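Local coordinates for protein (S)-ureidoglycine aminohydrolase (Escherichia coli, PDB 1RC6) that hydrolyses S-ureidoglycine to S-ureidoglycolate and ammonia, a manganese-dependent deamination in the anaerobic use of allantoin as a nitrogen source, at residues K22-F26 against N214-N218; Y142-V147 against P172-F177. One frame throughout, in Å; residues are numbered along the deposited sequence.

Contact 1: residues K22-F26 against N214-N218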
loop_
_atom_site.group_PDB
_atom_site.type_symbol
_atom_site.label_atom_id
_atom_site.label_comp_id
_atom_site.label_asym_id
_atom_site.label_seq_id
_atom_site.Cartn_x
_atom_site.Cartn_y
_atom_site.Cartn_z
ATOM N N LYS A 22 -14.181 10.999 -5.662
ATOM C CA LYS A 22 -15.468 11.169 -4.989
ATOM C C LYS A 22 -15.243 11.388 -3.491
ATOM O O LYS A 22 -15.942 10.807 -2.657
ATOM C CB LYS A 22 -16.362 9.941 -5.194
ATOM C CG LYS A 22 -16.844 9.732 -6.619
ATOM C CD LYS A 22 -17.882 10.768 -7.032
ATOM C CE LYS A 22 -18.386 10.503 -8.451
ATOM N NZ LYS A 22 -19.452 11.458 -8.883
ATOM N N HIS A 23 -14.254 12.225 -3.175
ATOM C CA HIS A 23 -13.869 12.583 -1.804
ATOM C C HIS A 23 -14.677 11.928 -0.692
ATOM O O HIS A 23 -15.897 12.083 -0.622
ATOM C CB HIS A 23 -13.930 14.104 -1.639
ATOM C CG HIS A 23 -13.050 14.845 -2.596
ATOM N ND1 HIS A 23 -11.708 15.052 -2.367
ATOM C CD2 HIS A 23 -13.307 15.369 -3.819
ATOM C CE1 HIS A 23 -11.174 15.667 -3.406
ATOM N NE2 HIS A 23 -12.123 15.870 -4.302
ATOM N N GLY A 24 -13.985 11.206 0.185
ATOM C CA GLY A 24 -14.651 10.541 1.290
ATOM C C GLY A 24 -15.291 9.227 0.882
ATOM O O GLY A 24 -15.573 8.371 1.726
ATOM N N ASN A 25 -15.536 9.066 -0.413
ATOM C CA ASN A 25 -16.135 7.841 -0.904
ATOM C C ASN A 25 -15.101 6.977 -1.574
ATOM O O ASN A 25 -14.838 5.862 -1.133
ATOM C CB ASN A 25 -17.267 8.145 -1.873
ATOM C CG ASN A 25 -18.605 8.184 -1.182
ATOM O OD1 ASN A 25 -19.635 8.469 -1.801
ATOM N ND2 ASN A 25 -18.603 7.886 0.120
ATOM N N PHE A 26 -14.516 7.482 -2.647
ATOM C CA PHE A 26 -13.494 6.714 -3.328
ATOM C C PHE A 26 -12.759 7.585 -4.328
ATOM O O PHE A 26 -13.192 8.693 -4.638
ATOM C CB PHE A 26 -14.116 5.487 -4.011
ATOM C CG PHE A 26 -14.519 5.719 -5.443
ATOM C CD1 PHE A 26 -13.628 5.453 -6.480
ATOM C CD2 PHE A 26 -15.786 6.215 -5.754
ATOM C CE1 PHE A 26 -13.989 5.677 -7.808
ATOM C CE2 PHE A 26 -16.161 6.444 -7.084
ATOM C CZ PHE A 26 -15.260 6.175 -8.112
ATOM N N ASN A 214 -15.811 -2.203 -9.203
ATOM C CA ASN A 214 -17.120 -1.584 -9.153
ATOM C C ASN A 214 -17.157 -0.744 -7.894
ATOM O O ASN A 214 -17.558 -1.220 -6.830
ATOM C CB ASN A 214 -18.221 -2.640 -9.093
ATOM C CG ASN A 214 -19.603 -2.027 -8.974
ATOM O OD1 ASN A 214 -20.108 -1.420 -9.917
ATOM N ND2 ASN A 214 -20.218 -2.172 -7.804
ATOM N N LEU A 215 -16.730 0.508 -8.020
ATOM C CA LEU A 215 -16.701 1.426 -6.889
ATOM C C LEU A 215 -18.091 1.972 -6.567
ATOM O O LEU A 215 -18.888 1.303 -5.904
ATOM C CB LEU A 215 -15.726 2.575 -7.175
ATOM C CG LEU A 215 -14.257 2.203 -7.440
ATOM C CD1 LEU A 215 -13.722 1.359 -6.292
ATOM C CD2 LEU A 215 -14.135 1.442 -8.751
ATOM N N ASP A 216 -18.382 3.185 -7.026
ATOM C CA ASP A 216 -19.686 3.779 -6.771
ATOM C C ASP A 216 -20.672 3.361 -7.851
ATOM O O ASP A 216 -21.158 4.182 -8.631
ATOM C CB ASP A 216 -19.575 5.303 -6.691
ATOM C CG ASP A 216 -19.020 5.777 -5.352
ATOM O OD1 ASP A 216 -18.740 6.988 -5.209
ATOM O OD2 ASP A 216 -18.870 4.937 -4.437
ATOM N N ASN A 217 -20.948 2.061 -7.879
ATOM C CA ASN A 217 -21.873 1.460 -8.825
ATOM C C ASN A 217 -21.443 1.558 -10.270
ATOM O O ASN A 217 -22.218 1.232 -11.166
ATOM C CB ASN A 217 -23.257 2.080 -8.679
ATOM C CG ASN A 217 -23.890 1.752 -7.357
ATOM O OD1 ASN A 217 -25.032 2.125 -7.091
ATOM N ND2 ASN A 217 -23.151 1.046 -6.511
ATOM N N ASN A 218 -20.218 2.003 -10.511
ATOM C CA ASN A 218 -19.744 2.116 -11.882
ATOM C C ASN A 218 -18.520 1.259 -12.107
ATOM O O ASN A 218 -17.595 1.242 -11.295
ATOM C CB ASN A 218 -19.445 3.577 -12.232
ATOM C CG ASN A 218 -20.711 4.406 -12.385
ATOM O OD1 ASN A 218 -21.490 4.203 -13.321
ATOM N ND2 ASN A 218 -20.927 5.340 -11.458
#
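F26 shows how one aromatic ring can be gripped by two consecutive residues that approach it in entirely different ways: L215 lies over a face and D216 comes to an edge. The leucine CB sits almost exactly above the ring, 3.5 Å from the centroid of F26 and only 7° off its normal, in a CH-pi contact. Its CG, anti to its own carbonyl carbon, leans out over CD1 of F26 at 3.4 Å. D216 instead lays OD1 in the plane of the ring, facing the CD2–CE2 side, with 3.1 Å between OD1 and F26 CD2. Because its carboxylate plane stands at 82° to the ring, the group is turned across the edge. There the negative charge faces the weakly positive C-H rim, an arrangement that is probably mildly attractive.

Both partners lie in the loop joining strands 210-214 and 219-223 of the C-terminal cupin domain, and D216 is the centre of an inverse gamma turn in it. F26 begins strand 26-29 after a tight hairpin turn, which is closed by bonds from K22 N to F26 O and from N25 N to K22 O.

The carboxylate also has company from the turn. K22, with CG anti to its carbonyl carbon (chi1 -68°), passes CG 3.6 Å from D216 OD1, whereas its NZ remains 5.8 Å from that same OD1, a distance at which any attraction between the opposite charges is probably weak, and no ion pair forms. Behind the ring contact, L215 touches Q236, by similarity a manganese and substrate ligand.

Contact 2: residues Y142-V147 against P172-F177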
loop_
_atom_site.group_PDB
_atom_site.type_symbol
_atom_site.label_atom_id
_atom_site.label_comp_id
_atom_site.label_asym_id
_atom_site.label_seq_id
_atom_site.Cartn_x
_atom_site.Cartn_y
_atom_site.Cartn_z
ATOM N N TYR A 142 -0.976 -3.462 25.632
ATOM C CA TYR A 142 -0.548 -3.957 24.331
ATOM C C TYR A 142 0.418 -3.018 23.649
ATOM O O TYR A 142 0.498 -1.832 23.979
ATOM C CB TYR A 142 -1.735 -4.155 23.401
ATOM C CG TYR A 142 -2.748 -5.166 23.853
ATOM C CD1 TYR A 142 -3.752 -4.825 24.761
ATOM C CD2 TYR A 142 -2.735 -6.455 23.339
ATOM C CE1 TYR A 142 -4.720 -5.747 25.134
ATOM C CE2 TYR A 142 -3.691 -7.383 23.703
ATOM C CZ TYR A 142 -4.683 -7.028 24.598
ATOM O OH TYR A 142 -5.636 -7.960 24.940
ATOM N N ALA A 143 1.137 -3.566 22.677
ATOM C CA ALA A 143 2.104 -2.799 21.911
ATOM C C ALA A 143 2.488 -3.605 20.676
ATOM O O ALA A 143 2.591 -4.826 20.737
ATOM C CB ALA A 143 3.327 -2.502 22.763
ATOM N N PRO A 144 2.690 -2.928 19.533
ATOM C CA PRO A 144 3.059 -3.621 18.298
ATOM C C PRO A 144 4.570 -3.822 18.265
ATOM O O PRO A 144 5.267 -3.463 19.211
ATOM C CB PRO A 144 2.578 -2.663 17.227
ATOM C CG PRO A 144 2.954 -1.338 17.833
ATOM C CD PRO A 144 2.552 -1.477 19.303
ATOM N N TRP A 145 5.076 -4.389 17.179
ATOM C CA TRP A 145 6.511 -4.608 17.061
ATOM C C TRP A 145 6.967 -4.780 15.611
ATOM O O TRP A 145 6.178 -5.122 14.728
ATOM C CB TRP A 145 6.922 -5.830 17.879
ATOM C CG TRP A 145 6.209 -7.065 17.482
ATOM C CD1 TRP A 145 6.566 -7.949 16.500
ATOM C CD2 TRP A 145 4.975 -7.547 18.034
ATOM N NE1 TRP A 145 5.628 -8.956 16.408
ATOM C CE2 TRP A 145 4.642 -8.736 17.337
ATOM C CE3 TRP A 145 4.120 -7.085 19.048
ATOM C CZ2 TRP A 145 3.483 -9.481 17.626
ATOM C CZ3 TRP A 145 2.970 -7.820 19.338
ATOM C CH2 TRP A 145 2.662 -9.010 18.626
ATOM N N LEU A 146 8.255 -4.537 15.390
ATOM C CA LEU A 146 8.855 -4.646 14.072
ATOM C C LEU A 146 8.543 -5.999 13.464
ATOM O O LEU A 146 8.661 -7.025 14.121
ATOM C CB LEU A 146 10.372 -4.449 14.201
ATOM C CG LEU A 146 11.458 -4.716 13.139
ATOM C CD1 LEU A 146 10.951 -5.514 11.961
ATOM C CD2 LEU A 146 12.017 -3.399 12.689
ATOM N N VAL A 147 8.121 -5.993 12.209
ATOM C CA VAL A 147 7.841 -7.228 11.494
ATOM C C VAL A 147 8.432 -7.069 10.102
ATOM O O VAL A 147 8.323 -6.006 9.499
ATOM C CB VAL A 147 6.337 -7.496 11.369
ATOM C CG1 VAL A 147 6.103 -8.787 10.603
ATOM C CG2 VAL A 147 5.717 -7.574 12.738
ATOM N N PRO A 172 0.574 -9.279 12.369
ATOM C CA PRO A 172 -0.075 -10.085 13.409
ATOM C C PRO A 172 -1.480 -9.526 13.665
ATOM O O PRO A 172 -1.709 -8.335 13.484
ATOM C CB PRO A 172 0.854 -9.897 14.618
ATOM C CG PRO A 172 2.183 -9.644 14.000
ATOM C CD PRO A 172 1.851 -8.721 12.855
ATOM N N LYS A 173 -2.404 -10.376 14.094
ATOM C CA LYS A 173 -3.777 -9.954 14.370
ATOM C C LYS A 173 -3.969 -9.408 15.784
ATOM O O LYS A 173 -4.991 -8.809 16.078
ATOM C CB LYS A 173 -4.730 -11.130 14.164
ATOM C CG LYS A 173 -4.438 -11.947 12.919
ATOM C CD LYS A 173 -4.831 -11.216 11.652
ATOM C CE LYS A 173 -6.238 -11.597 11.231
ATOM N NZ LYS A 173 -6.333 -13.039 10.852
ATOM N N GLU A 174 -2.996 -9.624 16.662
ATOM C CA GLU A 174 -3.072 -9.158 18.046
ATOM C C GLU A 174 -3.418 -7.675 18.190
ATOM O O GLU A 174 -2.976 -6.833 17.404
ATOM C CB GLU A 174 -1.747 -9.433 18.779
ATOM C CG GLU A 174 -1.555 -10.859 19.274
ATOM C CD GLU A 174 -1.665 -11.898 18.170
ATOM O OE1 GLU A 174 -0.885 -11.828 17.194
ATOM O OE2 GLU A 174 -2.531 -12.794 18.281
ATOM N N LEU A 175 -4.185 -7.363 19.226
ATOM C CA LEU A 175 -4.604 -6.000 19.495
ATOM C C LEU A 175 -3.440 -5.042 19.564
ATOM O O LEU A 175 -3.633 -3.824 19.526
ATOM C CB LEU A 175 -5.378 -5.932 20.806
ATOM C CG LEU A 175 -6.568 -6.889 20.930
ATOM C CD1 LEU A 175 -7.278 -6.633 22.239
ATOM C CD2 LEU A 175 -7.517 -6.699 19.754
ATOM N N GLY A 176 -2.232 -5.585 19.688
ATOM C CA GLY A 176 -1.054 -4.739 19.746
ATOM C C GLY A 176 -1.034 -3.938 18.464
ATOM O O GLY A 176 -0.606 -2.766 18.436
ATOM N N PHE A 177 -1.521 -4.578 17.401
ATOM C CA PHE A 177 -1.592 -3.949 16.093
ATOM C C PHE A 177 -2.958 -3.311 15.867
ATOM O O PHE A 177 -3.990 -3.882 16.204
ATOM C CB PHE A 177 -1.298 -4.975 15.003
ATOM C CG PHE A 177 0.144 -5.396 14.941
ATOM C CD1 PHE A 177 0.997 -4.863 13.984
ATOM C CD2 PHE A 177 0.660 -6.292 15.870
ATOM C CE1 PHE A 177 2.344 -5.215 13.959
ATOM C CE2 PHE A 177 1.990 -6.647 15.853
ATOM C CZ PHE A 177 2.837 -6.110 14.898
#
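The indole of W145 is swung in by a chi1 of 58°, which tucks CG between the two backbone branches at CA, while F177, with CG anti to its carbonyl carbon (chi1 -72°), sends its ring to meet it. The result is a T-shaped pair: the edge of F177 points into the six-membered ring of W145, led by CE2, with the two centroids 4.8 Å apart and the planes at 83°. The F177 ring is also sandwiched. P144 CB stands over the centre of one face, 4.0 Å from the F177 centroid in a CH-pi contact, and P172 CD lies towards the rim of the opposite face. V147 adds its CG2, 3.9 Å from CZ of F177, and the same methyl touches P172 CD, the two side chains running antiparallel, while P172 CG approaches CZ2 of the W145 indole obliquely.

A second aromatic contact forms at the other end, where L175 places CB over a face of Y142, 3.8 Å from its centroid, and runs CD1 on towards the phenol oxygen. Between these two clusters G176 offers only backbone, and its CA comes to 4.3 Å from the CA of A143. A bond of 2.7 Å from F177 N to E174 O closes the turn that carries L175 and G176. No hydrogen bond spans the two segments, so apolar and ring contacts hold them together.

Polar backbone atoms of the turn are served from outside: G176 O by Y136, L175 O by R257 and F177 O by N256. F177 and P144 also pack on Y110 in strand 107-111, to which V147 is backbone-bonded as it opens strand 147-150, an outermost strand of its six-stranded sheet, while F177 leads towards strand 179-186 of the other large sheet.

In the fold
From the N terminus, strand 20-21 starts the seven-stranded sheet, and the turn at 22-26, first half of contact 1, leads back into it as strand 26-29, beside strand 227-230. The chain then builds five of the six strands of the other large sheet before 142-147, which leads into the sixth, 147-150. Contact 2 opens at 142-147 and closes at 172-177, after 24 residues that include strands 147-150 and 166-169. Contact 1 closes only at 214-218, after 187 intervening residues, and so encloses contact 2. Their centres lie 31 Å apart and they do not touch. Contact 1 ties the N-terminal hairpin to the C-terminal domain; contact 2 pins together loops leading to both large sheets.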